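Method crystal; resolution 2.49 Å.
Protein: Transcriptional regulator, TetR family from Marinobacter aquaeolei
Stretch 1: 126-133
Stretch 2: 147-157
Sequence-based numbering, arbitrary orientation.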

# COMPACT_ATOMS: atom_id res chain seq x y z
N ALA A 126 8.54 16.67 2.99
CA ALA A 126 9.75 16.35 3.75
C ALA A 126 10.60 15.37 2.94
O ALA A 126 11.84 15.44 2.98
CB ALA A 126 9.40 15.80 5.12
N ILE A 127 9.96 14.45 2.20
CA ILE A 127 10.70 13.50 1.34
C ILE A 127 11.39 14.28 0.22
O ILE A 127 12.57 14.04 -0.05
CB ILE A 127 9.81 12.39 0.79
CG1 ILE A 127 9.26 11.52 1.92
CG2 ILE A 127 10.60 11.50 -0.16
CD1 ILE A 127 8.10 10.63 1.50
N ASN A 128 10.68 15.22 -0.41
CA ASN A 128 11.29 16.11 -1.43
C ASN A 128 12.50 16.79 -0.86
O ASN A 128 13.59 16.76 -1.46
CB ASN A 128 10.33 17.19 -1.96
CG ASN A 128 9.57 16.75 -3.20
OD1 ASN A 128 10.18 16.51 -4.24
ND2 ASN A 128 8.25 16.68 -3.10
N ARG A 129 12.29 17.37 0.32
CA ARG A 129 13.31 18.14 0.98
C ARG A 129 14.54 17.30 1.36
O ARG A 129 15.67 17.78 1.20
CB ARG A 129 12.73 18.93 2.17
CG ARG A 129 13.65 20.01 2.73
CD ARG A 129 14.21 20.96 1.64
NE ARG A 129 15.18 21.92 2.17
CZ ARG A 129 16.12 22.55 1.47
NH1 ARG A 129 16.30 22.34 0.15
NH2 ARG A 129 16.94 23.40 2.10
N ILE A 130 14.33 16.05 1.79
CA ILE A 130 15.44 15.13 2.12
C ILE A 130 16.27 14.85 0.87
O ILE A 130 17.49 14.95 0.91
CB ILE A 130 14.95 13.82 2.75
CG1 ILE A 130 14.48 14.07 4.19
CG2 ILE A 130 16.07 12.79 2.80
CD1 ILE A 130 13.44 13.04 4.68
N PHE A 131 15.62 14.52 -0.23
CA PHE A 131 16.33 14.32 -1.49
C PHE A 131 17.05 15.59 -1.93
O PHE A 131 18.18 15.51 -2.39
CB PHE A 131 15.39 13.91 -2.61
CG PHE A 131 14.78 12.53 -2.50
CD1 PHE A 131 15.46 11.44 -1.93
CD2 PHE A 131 13.55 12.28 -3.14
CE1 PHE A 131 14.88 10.18 -1.90
CE2 PHE A 131 12.97 11.01 -3.13
CZ PHE A 131 13.63 9.96 -2.51
N ALA A 132 16.38 16.74 -1.80
CA ALA A 132 16.98 18.02 -2.16
C ALA A 132 18.28 18.21 -1.39
O ALA A 132 19.31 18.57 -2.01
CB ALA A 132 16.01 19.21 -1.93
N LYS A 133 18.26 17.90 -0.08
CA LYS A 133 19.47 17.98 0.76
C LYS A 133 20.51 16.90 0.44
O LYS A 133 21.71 17.18 0.52
CB LYS A 133 19.17 17.98 2.28
CG LYS A 133 18.26 19.13 2.77
CD LYS A 133 18.62 19.68 4.13
CE LYS A 133 19.88 20.56 4.03
NZ LYS A 133 20.06 21.39 5.21
N LEU A 147 10.72 14.62 -11.86
CA LEU A 147 11.23 13.27 -11.54
C LEU A 147 11.46 13.06 -10.03
O LEU A 147 11.34 11.93 -9.54
CB LEU A 147 12.49 12.97 -12.36
CG LEU A 147 13.24 11.64 -12.19
CD1 LEU A 147 12.31 10.44 -12.07
CD2 LEU A 147 14.27 11.43 -13.35
N ARG A 148 11.75 14.13 -9.29
CA ARG A 148 11.92 14.08 -7.83
C ARG A 148 10.56 13.98 -7.10
O ARG A 148 10.48 13.31 -6.06
CB ARG A 148 12.76 15.29 -7.32
CG ARG A 148 13.25 15.13 -5.90
CD ARG A 148 14.27 16.22 -5.46
NE ARG A 148 13.69 17.56 -5.23
CZ ARG A 148 13.92 18.69 -5.93
NH1 ARG A 148 14.78 18.75 -6.96
NH2 ARG A 148 13.28 19.81 -5.57
N SER A 149 9.54 14.70 -7.58
CA SER A 149 8.17 14.59 -7.02
C SER A 149 7.62 13.18 -7.20
O SER A 149 6.97 12.65 -6.29
CB SER A 149 7.18 15.54 -7.70
OG SER A 149 7.65 16.87 -7.65
N ALA A 150 7.88 12.62 -8.38
CA ALA A 150 7.50 11.25 -8.72
C ALA A 150 8.24 10.28 -7.80
O ALA A 150 7.61 9.43 -7.16
CB ALA A 150 7.82 10.94 -10.17
N MSE A 151 9.56 10.42 -7.70
CA MSE A 151 10.34 9.53 -6.83
C MSE A 151 9.94 9.59 -5.37
O MSE A 151 9.99 8.57 -4.70
CB MSE A 151 11.83 9.78 -6.97
CG MSE A 151 12.42 9.02 -8.11
SE MSE A 151 14.03 9.83 -8.68
CE MSE A 151 14.80 10.53 -6.97
N SER A 152 9.55 10.78 -4.91
CA SER A 152 9.12 11.01 -3.53
C SER A 152 7.83 10.28 -3.23
O SER A 152 7.69 9.67 -2.19
CB SER A 152 8.99 12.52 -3.25
OG SER A 152 10.26 13.17 -3.29
N LEU A 153 6.89 10.35 -4.16
CA LEU A 153 5.65 9.60 -4.04
C LEU A 153 5.92 8.08 -3.96
O LEU A 153 5.31 7.41 -3.12
CB LEU A 153 4.70 9.94 -5.20
CG LEU A 153 3.26 9.45 -5.14
CD1 LEU A 153 2.62 9.80 -3.82
CD2 LEU A 153 2.46 10.03 -6.31
N ASN A 154 6.85 7.56 -4.78
CA ASN A 154 7.22 6.13 -4.74
C ASN A 154 7.74 5.70 -3.37
O ASN A 154 7.39 4.64 -2.90
CB ASN A 154 8.19 5.74 -5.86
CG ASN A 154 7.53 5.66 -7.23
OD1 ASN A 154 6.32 5.51 -7.35
ND2 ASN A 154 8.33 5.74 -8.27
N VAL A 155 8.56 6.55 -2.74
CA VAL A 155 9.02 6.32 -1.37
C VAL A 155 7.82 6.16 -0.44
O VAL A 155 7.72 5.15 0.25
CB VAL A 155 9.93 7.44 -0.85
CG1 VAL A 155 10.12 7.32 0.62
CG2 VAL A 155 11.25 7.38 -1.54
N TRP A 156 6.88 7.10 -0.51
CA TRP A 156 5.69 7.07 0.31
C TRP A 156 4.91 5.80 0.07
O TRP A 156 4.52 5.12 1.02
CB TRP A 156 4.82 8.31 0.05
CG TRP A 156 3.68 8.50 1.00
CD1 TRP A 156 3.66 9.30 2.13
CD2 TRP A 156 2.38 7.90 0.93
NE1 TRP A 156 2.44 9.22 2.74
CE2 TRP A 156 1.63 8.37 2.03
CE3 TRP A 156 1.77 7.01 0.03
CZ2 TRP A 156 0.31 7.98 2.26
CZ3 TRP A 156 0.44 6.60 0.26
CH2 TRP A 156 -0.27 7.09 1.37
N LEU A 157 4.69 5.48 -1.21
CA LEU A 157 3.92 4.30 -1.61
C LEU A 157 4.54 3.00 -1.07
O LEU A 157 3.83 2.12 -0.61
CB LEU A 157 3.78 4.25 -3.15
CG LEU A 157 2.87 5.30 -3.84
CD1 LEU A 157 3.03 5.32 -5.37
CD2 LEU A 157 1.40 5.03 -3.52

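The most unusual feature of this contact is a serine at its tightest point, whose hydroxyl is spent on its own helix. Ser152 points toward the other stretch and lies buried in the middle of the packing, yet no hydrogen bond crosses between the two helices. With chi1 in m, Ser152 OG donates instead to Arg148 O one turn back, at 2.8 Å. Arg148 O also accepts the backbone bond from Ser152 N at 2.9 Å. With its proton directed home, the hydroxyl can serve as a compact packing surface: Ser152 OG lies 3.4 Å from Phe131 CD2, 3.6 Å from Ile127 CG2 and 3.5 Å from Asn128 OD1.

The small side chain goes with a close backbone approach. Ile127 CA and Ser152 CA are 5.7 Å apart, the nearest such pair across the stretches, while the helix axes come within 9.1 Å and run at 119° to one another. At so steep an angle the helices share a compact patch rather than a long seam, and the two sides together bury 465 Å².

Phe131 gives that patch its knob. Its side chain sits among Arg148, Met151, Ser152 and Val155, and it has more area covered by the opposing stretch than any other residue. The m rotamer carries the ring from a CA-to-CB bond that already points toward the partner helix. Phe131 CZ reaches Val155 CG2 at 3.6 Å, an oblique approach to the ring, whereas the backbone carbon Met151 C lies near the ring plane, at its edge, 4.0 Å from Phe131 CE2. Met151, a selenomethionine here, adds an apolar contact through its CB, 4.2 Å from Phe131 CE2. A flat ring suits this hollow, with Met151 C at its edge, the small Ser152 alongside and branched Val155 near its tip.

Ile127, one turn before Phe131, continues the apolar surface. Its extended chi2 (t) places Ile127 CD1 against Val155 and Trp156: Ile127 CD1 meets Val155 CG1 at 4.0 Å and Trp156 CB at 4.3 Å. Val155 thus touches both Ile127 and Phe131, with Val155 CG2 near both. Trp156 contributes little more than the base of its side chain, because its indole leads away.

Toward the start of stretch 2 the character becomes mixed. Arg148 sets out sideways, but its end comes nearer, and its aliphatic portion packs against the phenylalanine: Arg148 CD is 3.8 Å from Phe131 CB. Farther out, Ala132 CB lies over one face of the guanidinium, 4.4 Å from Arg148 NE, a place where a methyl group offers contact without bulk. Arg148 NH1 is hydrogen-bonded elsewhere in the structure. Asn128 also bends its end inward, and Asn128 OD1 comes to 3.7 Å from Arg148 O; both are acceptors, so the approach is mere proximity and not an attraction. The rule to read here is one aromatic knob, flanked by an isoleucine, against a small residue, with Ser152 OG bonded within its own helix and Arg148 NH1 beyond the pair.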